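Local coordinates for protein DyP2 (Amycolatopsis sp. ATCC 39116, PDB 4G2C) that probably uses hydrogen peroxide to oxidise dyes and lignin-related compounds as a multifunctional haem peroxidase that also carries a manganese(II) site, at residues A[332-337]-A[355-360]; A[242-247]-A[367-372]; A[309-314]-A[349-354]. All coordinates share one frame; numbering follows the deposited sequence.

Contact 1. Residues A[332-337]-A[355-360]; sequences NDFSYD and NPRGSG. With HEM (protoporphyrin IX containing Fe), chain C; ACT (acetate ion), chain H.
The guanidinium of Arg357 lies flat on the ring of Phe334 and at the same time spends all five of its N-H bonds on other partners. Its centre is 3.7 Å from that of the Phe334 ring with the planes only 9° apart, an off-centre cation-pi stack in which Arg357 NH1 sits over the middle of the ring and Arg357 CZ is displaced toward its rim. On the other side of the guanidinium plane comes Trp244. Along the edge, two nitrogens grip Asn332 end-on: Arg357 NH2 meets the side-chain oxygen OD1 at 2.8 Å, nearly in line, while Arg357 NH1 reaches the backbone O of Asn332 at 2.9 Å. The amide of Asn332 stands almost upright to the guanidinium. Arg357 NH1 also donates to Phe334 O at 2.9 Å, somewhat tilted from the plane, and NE gives its hydrogen to a water shared with Tyr336 OH.

The last N-H points at the haem: Arg357 NH2 to propionate atom O2D is 2.7 Å and essentially straight (179°). Asn355 ND2 takes the sister oxygen O1D at 3.0 Å. Arg357 occupies the second position of a type I' turn from Pro356 to Ser359, entered through an Asx turn at Asn355, and its chain, with CG anti to the carbonyl carbon (chi1 -63°), runs extended to NE alongside Tyr336, with CD 3.9 Å from Tyr336 CE2. With rotation of the guanidinium fixed by this set of bonds, its buried positive charge probably offsets the propionate and favours that group's ionised form.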
loop_
_atom_site.group_PDB
_atom_site.type_symbol
_atom_site.label_atom_id
_atom_site.label_comp_id
_atom_site.label_asym_id
_atom_site.label_seq_id
_atom_site.Cartn_x
_atom_site.Cartn_y
_atom_site.Cartn_z
ATOM N N ASN A 332 -2.105 7.513 -15.424
ATOM C CA ASN A 332 -1.175 7.905 -14.366
ATOM C C ASN A 332 -0.071 8.849 -14.863
ATOM O O ASN A 332 0.821 9.230 -14.102
ATOM C CB ASN A 332 -0.527 6.676 -13.708
ATOM C CG ASN A 332 0.025 6.986 -12.333
ATOM O OD1 ASN A 332 -0.609 7.694 -11.561
ATOM N ND2 ASN A 332 1.218 6.482 -12.030
ATOM N N ASP A 333 -0.136 9.216 -16.138
ATOM C CA ASP A 333 0.874 10.058 -16.753
ATOM C C ASP A 333 0.579 11.548 -16.566
ATOM O O ASP A 333 0.158 12.232 -17.499
ATOM C CB ASP A 333 0.961 9.743 -18.239
ATOM C CG ASP A 333 2.283 10.141 -18.825
ATOM O OD1 ASP A 333 3.181 10.483 -18.030
ATOM O OD2 ASP A 333 2.423 10.111 -20.062
ATOM N N PHE A 334 0.797 12.038 -15.352
ATOM C CA PHE A 334 0.585 13.451 -15.035
ATOM C C PHE A 334 1.482 13.866 -13.870
ATOM O O PHE A 334 1.937 13.025 -13.085
ATOM C CB PHE A 334 -0.872 13.700 -14.619
ATOM C CG PHE A 334 -1.281 12.939 -13.384
ATOM C CD1 PHE A 334 -1.012 13.451 -12.109
ATOM C CD2 PHE A 334 -1.882 11.691 -13.494
ATOM C CE1 PHE A 334 -1.366 12.747 -10.963
ATOM C CE2 PHE A 334 -2.232 10.963 -12.349
ATOM C CZ PHE A 334 -1.982 11.494 -11.079
ATOM N N SER A 335 1.724 15.168 -13.771
ATOM C CA SER A 335 2.388 15.774 -12.629
ATOM C C SER A 335 1.534 16.971 -12.269
ATOM O O SER A 335 0.515 17.219 -12.903
ATOM C CB SER A 335 3.806 16.249 -12.990
ATOM O OG SER A 335 3.771 17.423 -13.792
ATOM N N TYR A 336 1.957 17.730 -11.264
ATOM C CA TYR A 336 1.225 18.918 -10.853
ATOM C C TYR A 336 1.890 20.223 -11.321
ATOM O O TYR A 336 1.626 21.291 -10.764
ATOM C CB TYR A 336 1.079 18.922 -9.333
ATOM C CG TYR A 336 0.391 17.690 -8.837
ATOM C CD1 TYR A 336 -0.988 17.553 -8.956
ATOM C CD2 TYR A 336 1.116 16.653 -8.263
ATOM C CE1 TYR A 336 -1.629 16.408 -8.522
ATOM C CE2 TYR A 336 0.486 15.511 -7.821
ATOM C CZ TYR A 336 -0.890 15.396 -7.954
ATOM O OH TYR A 336 -1.523 14.265 -7.510
ATOM N N ASP A 337 2.749 20.123 -12.335
ATOM C CA ASP A 337 3.534 21.267 -12.796
ATOM C C ASP A 337 2.676 22.334 -13.482
ATOM O O ASP A 337 3.100 23.474 -13.610
ATOM C CB ASP A 337 4.681 20.807 -13.714
ATOM C CG ASP A 337 5.819 20.145 -12.947
ATOM O OD1 ASP A 337 5.816 20.202 -11.696
ATOM O OD2 ASP A 337 6.715 19.565 -13.589
ATOM N N ASN A 355 2.146 11.834 -2.732
ATOM C CA ASN A 355 3.096 11.911 -3.833
ATOM C C ASN A 355 2.891 13.205 -4.599
ATOM O O ASN A 355 2.130 13.254 -5.573
ATOM C CB ASN A 355 2.979 10.711 -4.777
ATOM C CG ASN A 355 3.949 10.798 -5.944
ATOM O OD1 ASN A 355 4.784 11.707 -5.994
ATOM N ND2 ASN A 355 3.854 9.850 -6.885
ATOM N N PRO A 356 3.568 14.263 -4.148
ATOM C CA PRO A 356 3.586 15.563 -4.816
ATOM C C PRO A 356 4.218 15.518 -6.214
ATOM O O PRO A 356 4.173 16.524 -6.912
ATOM C CB PRO A 356 4.469 16.427 -3.892
ATOM C CG PRO A 356 4.573 15.674 -2.600
ATOM C CD PRO A 356 4.450 14.226 -2.966
ATOM N N ARG A 357 4.814 14.399 -6.607
ATOM C CA ARG A 357 5.378 14.274 -7.950
ATOM C C ARG A 357 6.297 15.442 -8.316
ATOM O O ARG A 357 6.216 15.982 -9.422
ATOM C CB ARG A 357 4.258 14.113 -8.993
ATOM C CG ARG A 357 3.442 12.837 -8.796
ATOM C CD ARG A 357 2.306 12.656 -9.804
ATOM N NE ARG A 357 1.495 11.502 -9.410
ATOM C CZ ARG A 357 1.033 10.559 -10.235
ATOM N NH1 ARG A 357 1.245 10.627 -11.542
ATOM N NH2 ARG A 357 0.330 9.551 -9.739
ATOM N N GLY A 358 7.158 15.838 -7.384
ATOM C CA GLY A 358 8.152 16.866 -7.657
ATOM C C GLY A 358 7.724 18.297 -7.338
ATOM O O GLY A 358 8.493 19.239 -7.525
ATOM N N SER A 359 6.506 18.463 -6.836
ATOM C CA SER A 359 5.986 19.788 -6.533
ATOM C C SER A 359 5.947 20.091 -5.031
ATOM O O SER A 359 5.422 21.131 -4.626
ATOM C CB SER A 359 4.574 19.923 -7.102
ATOM O OG SER A 359 3.685 19.065 -6.405
ATOM N N GLY A 360 6.483 19.181 -4.213
ATOM C CA GLY A 360 6.403 19.289 -2.758
ATOM C C GLY A 360 7.016 20.564 -2.216
ATOM O O GLY A 360 6.488 21.183 -1.283
HETATM C CHA HEM C . -3.108 6.297 -3.812
HETATM C CHB HEM C . -6.955 5.390 -0.982
HETATM C CHC HEM C . -4.038 4.490 2.796
HETATM C CHD HEM C . -0.307 6.153 0.200
HETATM C C1A HEM C . -4.402 6.114 -3.385
HETATM C C2A HEM C . -5.582 6.225 -4.217
HETATM C C3A HEM C . -6.636 5.969 -3.432
HETATM C C4A HEM C . -6.164 5.688 -2.087
HETATM C CMA HEM C . -8.112 5.967 -3.863
HETATM C CAA HEM C . -5.578 6.572 -5.733
HETATM C CBA HEM C . -5.341 5.295 -6.546
HETATM C CGA HEM C . -3.870 4.988 -6.704
HETATM O O1A HEM C . -3.100 5.849 -7.169
HETATM O O2A HEM C . -3.441 3.865 -6.367
HETATM C C1B HEM C . -6.527 5.072 0.299
HETATM C C2B HEM C . -7.349 4.698 1.449
HETATM C C3B HEM C . -6.521 4.451 2.485
HETATM C C4B HEM C . -5.165 4.638 2.031
HETATM C CMB HEM C . -8.897 4.633 1.453
HETATM C CAB HEM C . -6.861 4.005 3.924
HETATM C CBB HEM C . -8.032 3.427 4.206
HETATM C C1C HEM C . -2.784 4.939 2.443
HETATM C C2C HEM C . -1.645 5.075 3.336
HETATM C C3C HEM C . -0.610 5.520 2.603
HETATM C C4C HEM C . -1.068 5.682 1.238
HETATM C CMC HEM C . -1.629 4.724 4.851
HETATM C CAC HEM C . 0.817 5.861 3.097
HETATM C CBC HEM C . 1.065 6.126 4.390
HETATM C C1D HEM C . -0.696 6.288 -1.116
HETATM C C2D HEM C . 0.210 6.563 -2.200
HETATM C C3D HEM C . -0.676 6.585 -3.435
HETATM C C4D HEM C . -2.012 6.345 -2.988
HETATM C CMD HEM C . 1.732 6.767 -2.111
HETATM C CAD HEM C . -0.267 6.855 -4.869
HETATM C CBD HEM C . -0.051 8.354 -4.918
HETATM C CGD HEM C . 0.501 8.608 -6.293
HETATM O O1D HEM C . 1.550 7.997 -6.625
HETATM O O2D HEM C . -0.147 9.381 -7.049
HETATM N NA HEM C . -4.786 5.780 -2.107
HETATM N NB HEM C . -5.207 5.017 0.703
HETATM N NC HEM C . -2.396 5.320 1.168
HETATM N ND HEM C . -1.985 6.168 -1.624
HETATM FE FE HEM C . -3.692 5.741 -0.405
HETATM C C ACT H . 7.068 17.608 -16.702
HETATM O O ACT H . 7.350 18.816 -16.921
HETATM O OXT ACT H . 6.156 17.380 -15.863
HETATM C CH3 ACT H . 7.788 16.494 -17.410
HETATM O O HOH W 1 0.164 12.191 -7.006
HETATM O O HOH W 2 4.579 18.127 -10.328
#

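Contact 2. Residues A[242-247]-A[367-372]. With ACT (acetate ion), chain B; ACT (acetate ion), chain D.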
loop_
_atom_site.group_PDB
_atom_site.type_symbol
_atom_site.label_atom_id
_atom_site.label_comp_id
_atom_site.label_asym_id
_atom_site.label_seq_id
_atom_site.Cartn_x
_atom_site.Cartn_y
_atom_site.Cartn_z
ATOM N N ASN A 242 5.288 9.889 -20.218
ATOM C CA ASN A 242 5.956 11.099 -20.714
ATOM C C ASN A 242 6.088 12.159 -19.644
ATOM O O ASN A 242 7.033 12.934 -19.621
ATOM C CB ASN A 242 5.177 11.721 -21.877
ATOM C CG ASN A 242 4.997 10.776 -23.046
ATOM O OD1 ASN A 242 5.858 9.940 -23.347
ATOM N ND2 ASN A 242 3.869 10.910 -23.718
ATOM N N ASP A 243 5.104 12.209 -18.773
ATOM C CA ASP A 243 5.022 13.266 -17.793
ATOM C C ASP A 243 5.470 12.721 -16.435
ATOM O O ASP A 243 6.165 13.399 -15.681
ATOM C CB ASP A 243 3.584 13.757 -17.744
ATOM C CG ASP A 243 3.460 15.138 -17.184
ATOM O OD1 ASP A 243 4.445 15.612 -16.568
ATOM O OD2 ASP A 243 2.363 15.738 -17.345
ATOM N N TRP A 244 5.073 11.487 -16.133
ATOM C CA TRP A 244 5.476 10.845 -14.887
ATOM C C TRP A 244 6.274 9.572 -15.164
ATOM O O TRP A 244 5.786 8.659 -15.823
ATOM C CB TRP A 244 4.251 10.535 -14.013
ATOM C CG TRP A 244 4.603 9.759 -12.774
ATOM C CD1 TRP A 244 4.307 8.455 -12.513
ATOM C CD2 TRP A 244 5.354 10.234 -11.646
ATOM N NE1 TRP A 244 4.815 8.090 -11.293
ATOM C CE2 TRP A 244 5.458 9.166 -10.738
ATOM C CE3 TRP A 244 5.941 11.461 -11.320
ATOM C CZ2 TRP A 244 6.122 9.286 -9.521
ATOM C CZ3 TRP A 244 6.585 11.586 -10.131
ATOM C CH2 TRP A 244 6.683 10.505 -9.237
ATOM N N ASP A 245 7.509 9.529 -14.678
ATOM C CA ASP A 245 8.341 8.330 -14.779
ATOM C C ASP A 245 8.101 7.480 -13.517
ATOM O O ASP A 245 8.406 7.911 -12.407
ATOM C CB ASP A 245 9.813 8.741 -14.929
ATOM C CG ASP A 245 10.786 7.550 -14.871
ATOM O OD1 ASP A 245 10.408 6.421 -15.271
ATOM O OD2 ASP A 245 11.947 7.759 -14.436
ATOM N N PRO A 246 7.494 6.290 -13.676
ATOM C CA PRO A 246 7.181 5.456 -12.503
ATOM C C PRO A 246 8.337 4.532 -12.082
ATOM O O PRO A 246 8.212 3.818 -11.076
ATOM C CB PRO A 246 5.985 4.630 -12.988
ATOM C CG PRO A 246 6.237 4.475 -14.474
ATOM C CD PRO A 246 6.960 5.721 -14.926
ATOM N N SER A 247 9.431 4.542 -12.846
ATOM C CA SER A 247 10.638 3.772 -12.522
ATOM C C SER A 247 11.049 3.959 -11.076
ATOM O O SER A 247 10.937 5.048 -10.518
ATOM C CB SER A 247 11.828 4.221 -13.386
ATOM O OG SER A 247 11.562 4.060 -14.765
ATOM N N GLU A 367 15.016 13.734 -4.925
ATOM C CA GLU A 367 15.045 13.221 -3.550
ATOM C C GLU A 367 13.630 12.958 -3.024
ATOM O O GLU A 367 13.405 12.032 -2.250
ATOM C CB GLU A 367 15.769 14.195 -2.625
ATOM C CG GLU A 367 17.240 14.397 -2.976
ATOM C CD GLU A 367 18.030 13.107 -2.868
ATOM O OE1 GLU A 367 17.956 12.454 -1.804
ATOM O OE2 GLU A 367 18.715 12.745 -3.848
ATOM N N GLU A 368 12.682 13.782 -3.459
ATOM C CA GLU A 368 11.303 13.665 -3.017
ATOM C C GLU A 368 10.768 12.280 -3.331
ATOM O O GLU A 368 10.102 11.669 -2.495
ATOM C CB GLU A 368 10.419 14.723 -3.679
ATOM C CG GLU A 368 9.023 14.831 -3.070
ATOM C CD GLU A 368 8.080 15.626 -3.953
ATOM O OE1 GLU A 368 8.074 16.873 -3.844
ATOM O OE2 GLU A 368 7.359 15.006 -4.773
ATOM N N ARG A 369 11.075 11.777 -4.528
ATOM C CA ARG A 369 10.504 10.506 -4.967
ATOM C C ARG A 369 11.114 9.279 -4.269
ATOM O O ARG A 369 10.634 8.163 -4.442
ATOM C CB ARG A 369 10.562 10.364 -6.497
ATOM C CG ARG A 369 11.944 10.024 -7.058
ATOM C CD ARG A 369 11.955 10.173 -8.592
ATOM N NE ARG A 369 11.410 8.994 -9.258
ATOM C CZ ARG A 369 10.515 9.010 -10.247
ATOM N NH1 ARG A 369 10.038 10.154 -10.728
ATOM N NH2 ARG A 369 10.105 7.866 -10.766
ATOM N N LYS A 370 12.157 9.477 -3.473
ATOM C CA LYS A 370 12.771 8.333 -2.807
ATOM C C LYS A 370 11.891 7.825 -1.675
ATOM O O LYS A 370 12.073 6.707 -1.221
ATOM C CB LYS A 370 14.172 8.655 -2.301
ATOM C CG LYS A 370 15.188 8.864 -3.423
ATOM C CD LYS A 370 16.568 9.196 -2.877
ATOM C CE LYS A 370 17.565 9.449 -4.009
ATOM N NZ LYS A 370 18.938 9.654 -3.477
ATOM N N HIS A 371 10.924 8.642 -1.248
ATOM C CA HIS A 371 10.013 8.262 -0.166
ATOM C C HIS A 371 8.842 7.382 -0.637
ATOM O O HIS A 371 8.121 6.799 0.183
ATOM C CB HIS A 371 9.479 9.520 0.514
ATOM C CG HIS A 371 10.549 10.461 0.967
ATOM N ND1 HIS A 371 11.332 10.219 2.075
ATOM C CD2 HIS A 371 10.958 11.653 0.469
ATOM C CE1 HIS A 371 12.181 11.221 2.239
ATOM N NE2 HIS A 371 11.975 12.101 1.276
ATOM N N LEU A 372 8.658 7.307 -1.958
ATOM C CA LEU A 372 7.591 6.527 -2.573
ATOM C C LEU A 372 7.830 5.039 -2.365
ATOM O O LEU A 372 8.968 4.598 -2.208
ATOM C CB LEU A 372 7.478 6.836 -4.069
ATOM C CG LEU A 372 7.186 8.302 -4.417
ATOM C CD1 LEU A 372 6.976 8.495 -5.931
ATOM C CD2 LEU A 372 5.981 8.776 -3.652
HETATM C C ACT B . 9.308 5.770 -7.722
HETATM O O ACT B . 8.389 5.760 -8.585
HETATM O OXT ACT B . 10.384 6.404 -7.966
HETATM C CH3 ACT B . 9.103 5.033 -6.431
HETATM C C ACT D . 13.964 2.569 -16.600
HETATM O O ACT D . 12.737 2.316 -16.624
HETATM O OXT ACT D . 14.340 3.704 -16.203
HETATM C CH3 ACT D . 14.947 1.537 -17.039
HETATM O O HOH W 3 8.748 11.988 -13.341
#
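Arg369, on the 3-10 turn that follows helix 365-368, lays its guanidinium over one face of the Trp244 indole and reaches on to the Asx turn at Asp245. The packed half is the indole. Arg369 CZ stands 4.7 Å from the centroid of the Trp244 six-membered ring, an off-centre cation-pi contact with the planes 24° apart. Arg357 covers the opposite face, and Leu372 CD1 touches the ring edge in plane, 3.8 Å from Trp244 CZ2. A serine in place of Trp244 would probably leave both arginines without their shared aromatic surface, Leu372 without its edge partner, and the Arg369 guanidinium freer to turn.

Three outer partners are held more loosely. The carboxylate of the exposed Asp245 comes no nearer than 4.1 Å, OD2 to Arg369 NH2, well out of the guanidinium plane, so it contributes charge alone. An acetate, probably from the crystallisation liquor, takes weak bonds from NE and NH2, and NH1 weakly holds a water. By contrast, the bend at chi3 (-82°) brings NH2 in tightly to the backbone. Its very short approach to Asp245 O is doubtful, but the bond from Arg369 NH2 to Ser247 O is regular: 2.9 Å, in the plane of both groups.

Contact 3. Residues A[309-314]-A[349-354]; sequences VGRFED and AHIRKT. With MN (manganese (II) ion), chain E; HEM (protoporphyrin IX containing Fe), chain C.
Ile351 and Arg311 cross at about a right angle, the methyl CD1 of the isoleucine resting against the arginine's aliphatic part, 3.9 Å from CG. Ile351 has CG1 between its backbone N and carbonyl carbon (chi1 68°), which sends CD1 out over Gly310 O while CG2 turns to the haem. Gly310 admits this packing because a CB there would collide with Ile351 CG1; its positive phi (104°) independently suits glycine. Ala349 CB fills the neighbouring position, 3.7 Å from Gly310 CA.

Next to these side chains, the end of helix 303-309 meets the start of helix 350-354. Ile351 N donates to Val309 O at 3.1 Å, nearly straight at 167°, so a carbonyl ending one helix serves an amide beginning the next, two residues after the N-cap Ala349. This short second helix presents the axial histidine, as in other haem peroxidases: His350 NE2 binds the iron at 2.1 Å, and ND1 is hydrogen-bonded to Asp441. The His350 ring stands edge-on to the porphyrin, with haem nitrogen NA near its plane. Thr354 OG1 donates to His350 O at 2.9 Å, from the face opposite to its own backbone N, and lies close above pyrrole carbon C2D.

Arg311 runs extended from CG to NE toward the haem propionate that carries O1A, yet NE stops 3.8 Å from O1A, and NH1 is taken by Gly331 O and Gly315 O. Farther along, Glu313 faces away from the haem and binds manganese through OE2 at 2.2 Å, together with Glu287 and a water.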
loop_
_atom_site.group_PDB
_atom_site.type_symbol
_atom_site.label_atom_id
_atom_site.label_comp_id
_atom_site.label_asym_id
_atom_site.label_seq_id
_atom_site.Cartn_x
_atom_site.Cartn_y
_atom_site.Cartn_z
ATOM N N VAL A 309 -9.576 12.996 -2.467
ATOM C CA VAL A 309 -8.728 11.900 -2.903
ATOM C C VAL A 309 -7.675 12.332 -3.946
ATOM O O VAL A 309 -6.535 11.889 -3.895
ATOM C CB VAL A 309 -9.600 10.765 -3.446
ATOM C CG1 VAL A 309 -8.738 9.723 -4.144
ATOM C CG2 VAL A 309 -10.409 10.153 -2.288
ATOM N N GLY A 310 -8.066 13.211 -4.870
ATOM C CA GLY A 310 -7.176 13.660 -5.921
ATOM C C GLY A 310 -7.526 12.986 -7.228
ATOM O O GLY A 310 -6.932 13.261 -8.272
ATOM N N ARG A 311 -8.476 12.058 -7.148
ATOM C CA ARG A 311 -9.066 11.432 -8.325
ATOM C C ARG A 311 -10.566 11.265 -8.083
ATOM O O ARG A 311 -11.005 11.167 -6.945
ATOM C CB ARG A 311 -8.466 10.055 -8.585
ATOM C CG ARG A 311 -6.986 9.980 -8.926
ATOM C CD ARG A 311 -6.542 8.482 -9.013
ATOM N NE ARG A 311 -5.121 8.289 -9.316
ATOM C CZ ARG A 311 -4.626 8.048 -10.531
ATOM N NH1 ARG A 311 -5.439 7.945 -11.590
ATOM N NH2 ARG A 311 -3.313 7.891 -10.688
ATOM N N PHE A 312 -11.347 11.244 -9.153
ATOM C CA PHE A 312 -12.740 10.811 -9.080
ATOM C C PHE A 312 -12.794 9.302 -8.827
ATOM O O PHE A 312 -11.797 8.592 -8.967
ATOM C CB PHE A 312 -13.478 11.157 -10.383
ATOM C CG PHE A 312 -13.600 12.628 -10.620
ATOM C CD1 PHE A 312 -14.663 13.343 -10.091
ATOM C CD2 PHE A 312 -12.624 13.313 -11.329
ATOM C CE1 PHE A 312 -14.766 14.703 -10.295
ATOM C CE2 PHE A 312 -12.716 14.671 -11.529
ATOM C CZ PHE A 312 -13.790 15.370 -11.012
ATOM N N GLU A 313 -13.960 8.804 -8.459
ATOM C CA GLU A 313 -14.089 7.375 -8.214
ATOM C C GLU A 313 -13.518 6.481 -9.318
ATOM O O GLU A 313 -13.047 5.363 -9.031
ATOM C CB GLU A 313 -15.529 7.015 -7.863
ATOM C CG GLU A 313 -15.831 7.353 -6.416
ATOM C CD GLU A 313 -17.278 7.727 -6.186
ATOM O OE1 GLU A 313 -18.162 6.865 -6.425
ATOM O OE2 GLU A 313 -17.525 8.892 -5.766
ATOM N N ASP A 314 -13.474 6.996 -10.547
ATOM C CA ASP A 314 -13.212 6.146 -11.715
ATOM C C ASP A 314 -11.783 5.853 -12.242
ATOM O O ASP A 314 -11.687 5.249 -13.292
ATOM C CB ASP A 314 -14.121 6.519 -12.906
ATOM C CG ASP A 314 -13.669 7.770 -13.610
ATOM O OD1 ASP A 314 -12.944 8.553 -12.972
ATOM O OD2 ASP A 314 -14.039 7.974 -14.793
ATOM N N ALA A 349 -5.175 17.081 -1.206
ATOM C CA ALA A 349 -5.790 15.844 -1.705
ATOM C C ALA A 349 -4.871 14.659 -1.382
ATOM O O ALA A 349 -3.648 14.808 -1.364
ATOM C CB ALA A 349 -6.077 15.925 -3.205
ATOM N N HIS A 350 -5.448 13.489 -1.127
ATOM C CA HIS A 350 -4.674 12.336 -0.638
ATOM C C HIS A 350 -3.429 11.985 -1.479
ATOM O O HIS A 350 -2.321 11.849 -0.943
ATOM C CB HIS A 350 -5.597 11.121 -0.509
ATOM C CG HIS A 350 -4.901 9.839 -0.134
ATOM N ND1 HIS A 350 -4.145 9.692 1.012
ATOM C CD2 HIS A 350 -4.904 8.624 -0.737
ATOM C CE1 HIS A 350 -3.679 8.457 1.079
ATOM N NE2 HIS A 350 -4.140 7.784 0.038
ATOM N N ILE A 351 -3.614 11.824 -2.786
ATOM C CA ILE A 351 -2.502 11.410 -3.637
ATOM C C ILE A 351 -1.444 12.505 -3.798
ATOM O O ILE A 351 -0.274 12.206 -4.065
ATOM C CB ILE A 351 -2.980 10.900 -5.035
ATOM C CG1 ILE A 351 -3.573 12.038 -5.886
ATOM C CG2 ILE A 351 -3.975 9.748 -4.875
ATOM C CD1 ILE A 351 -3.858 11.621 -7.353
ATOM N N ARG A 352 -1.847 13.766 -3.625
ATOM C CA ARG A 352 -0.919 14.887 -3.770
ATOM C C ARG A 352 -0.089 15.037 -2.492
ATOM O O ARG A 352 1.112 15.292 -2.558
ATOM C CB ARG A 352 -1.658 16.195 -4.119
ATOM C CG ARG A 352 -0.712 17.344 -4.535
ATOM C CD ARG A 352 -1.435 18.595 -5.103
ATOM N NE ARG A 352 -0.480 19.639 -5.479
ATOM C CZ ARG A 352 -0.681 20.565 -6.417
ATOM N NH1 ARG A 352 -1.823 20.609 -7.094
ATOM N NH2 ARG A 352 0.273 21.452 -6.678
ATOM N N LYS A 353 -0.741 14.865 -1.342
ATOM C CA LYS A 353 -0.070 14.771 -0.045
ATOM C C LYS A 353 0.969 13.633 -0.074
ATOM O O LYS A 353 2.102 13.807 0.369
ATOM C CB LYS A 353 -1.077 14.492 1.087
ATOM C CG LYS A 353 -1.995 15.650 1.531
ATOM C CD LYS A 353 -1.265 16.791 2.299
ATOM C CE LYS A 353 -0.970 16.419 3.739
ATOM N NZ LYS A 353 -0.409 17.519 4.569
ATOM N N THR A 354 0.580 12.479 -0.608
ATOM C CA THR A 354 1.403 11.280 -0.489
ATOM C C THR A 354 2.360 11.074 -1.670
ATOM O O THR A 354 3.261 10.239 -1.620
ATOM C CB THR A 354 0.538 10.039 -0.277
ATOM O OG1 THR A 354 -0.278 9.821 -1.432
ATOM C CG2 THR A 354 -0.360 10.242 0.941
HETATM MN MN MN E . -18.501 10.656 -4.829
HETATM C CHA HEM C . -3.108 6.297 -3.812
HETATM C CHB HEM C . -6.955 5.390 -0.982
HETATM C CHC HEM C . -4.038 4.490 2.796
HETATM C CHD HEM C . -0.307 6.153 0.200
HETATM C C1A HEM C . -4.402 6.114 -3.385
HETATM C C2A HEM C . -5.582 6.225 -4.217
HETATM C C3A HEM C . -6.636 5.969 -3.432
HETATM C C4A HEM C . -6.164 5.688 -2.087
HETATM C CMA HEM C . -8.112 5.967 -3.863
HETATM C CAA HEM C . -5.578 6.572 -5.733
HETATM C CBA HEM C . -5.341 5.295 -6.546
HETATM C CGA HEM C . -3.870 4.988 -6.704
HETATM O O1A HEM C . -3.100 5.849 -7.169
HETATM O O2A HEM C . -3.441 3.865 -6.367
HETATM C C1B HEM C . -6.527 5.072 0.299
HETATM C C2B HEM C . -7.349 4.698 1.449
HETATM C C3B HEM C . -6.521 4.451 2.485
HETATM C C4B HEM C . -5.165 4.638 2.031
HETATM C CMB HEM C . -8.897 4.633 1.453
HETATM C CAB HEM C . -6.861 4.005 3.924
HETATM C CBB HEM C . -8.032 3.427 4.206
HETATM C C1C HEM C . -2.784 4.939 2.443
HETATM C C2C HEM C . -1.645 5.075 3.336
HETATM C C3C HEM C . -0.610 5.520 2.603
HETATM C C4C HEM C . -1.068 5.682 1.238
HETATM C CMC HEM C . -1.629 4.724 4.851
HETATM C CAC HEM C . 0.817 5.861 3.097
HETATM C CBC HEM C . 1.065 6.126 4.390
HETATM C C1D HEM C . -0.696 6.288 -1.116
HETATM C C2D HEM C . 0.210 6.563 -2.200
HETATM C C3D HEM C . -0.676 6.585 -3.435
HETATM C C4D HEM C . -2.012 6.345 -2.988
HETATM C CMD HEM C . 1.732 6.767 -2.111
HETATM C CAD HEM C . -0.267 6.855 -4.869
HETATM C CBD HEM C . -0.051 8.354 -4.918
HETATM C CGD HEM C . 0.501 8.608 -6.293
HETATM O O1D HEM C . 1.550 7.997 -6.625
HETATM O O2D HEM C . -0.147 9.381 -7.049
HETATM N NA HEM C . -4.786 5.780 -2.107
HETATM N NB HEM C . -5.207 5.017 0.703
HETATM N NC HEM C . -2.396 5.320 1.168
HETATM N ND HEM C . -1.985 6.168 -1.624
HETATM FE FE HEM C . -3.692 5.741 -0.405
HETATM O O HOH W 4 -16.683 11.520 -5.978
#

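The three contacts cluster near the haem. Contacts 1 and 2 have centres about 8 Å apart, contacts 1 and 3 about 12 Å, and contacts 2 and 3 about 16 Å. Along the chain, contacts 1 and 3 alternate their segments, 309-314, 332-337, 349-354 and 355-360, and both lie within the long loop closed by contact 2. Helix 350-354 runs straight into segment 355-360, so the axial ligand and the propionate-binding residues are only a few positions apart. Glu368 joins contact 2 to the Gly358 turn, Asp333 receives the amide of Asp243, and Tyr336 packs on Ile351. Mostly non-regular chain thus carries both the axial ligand and residues that bind a haem propionate.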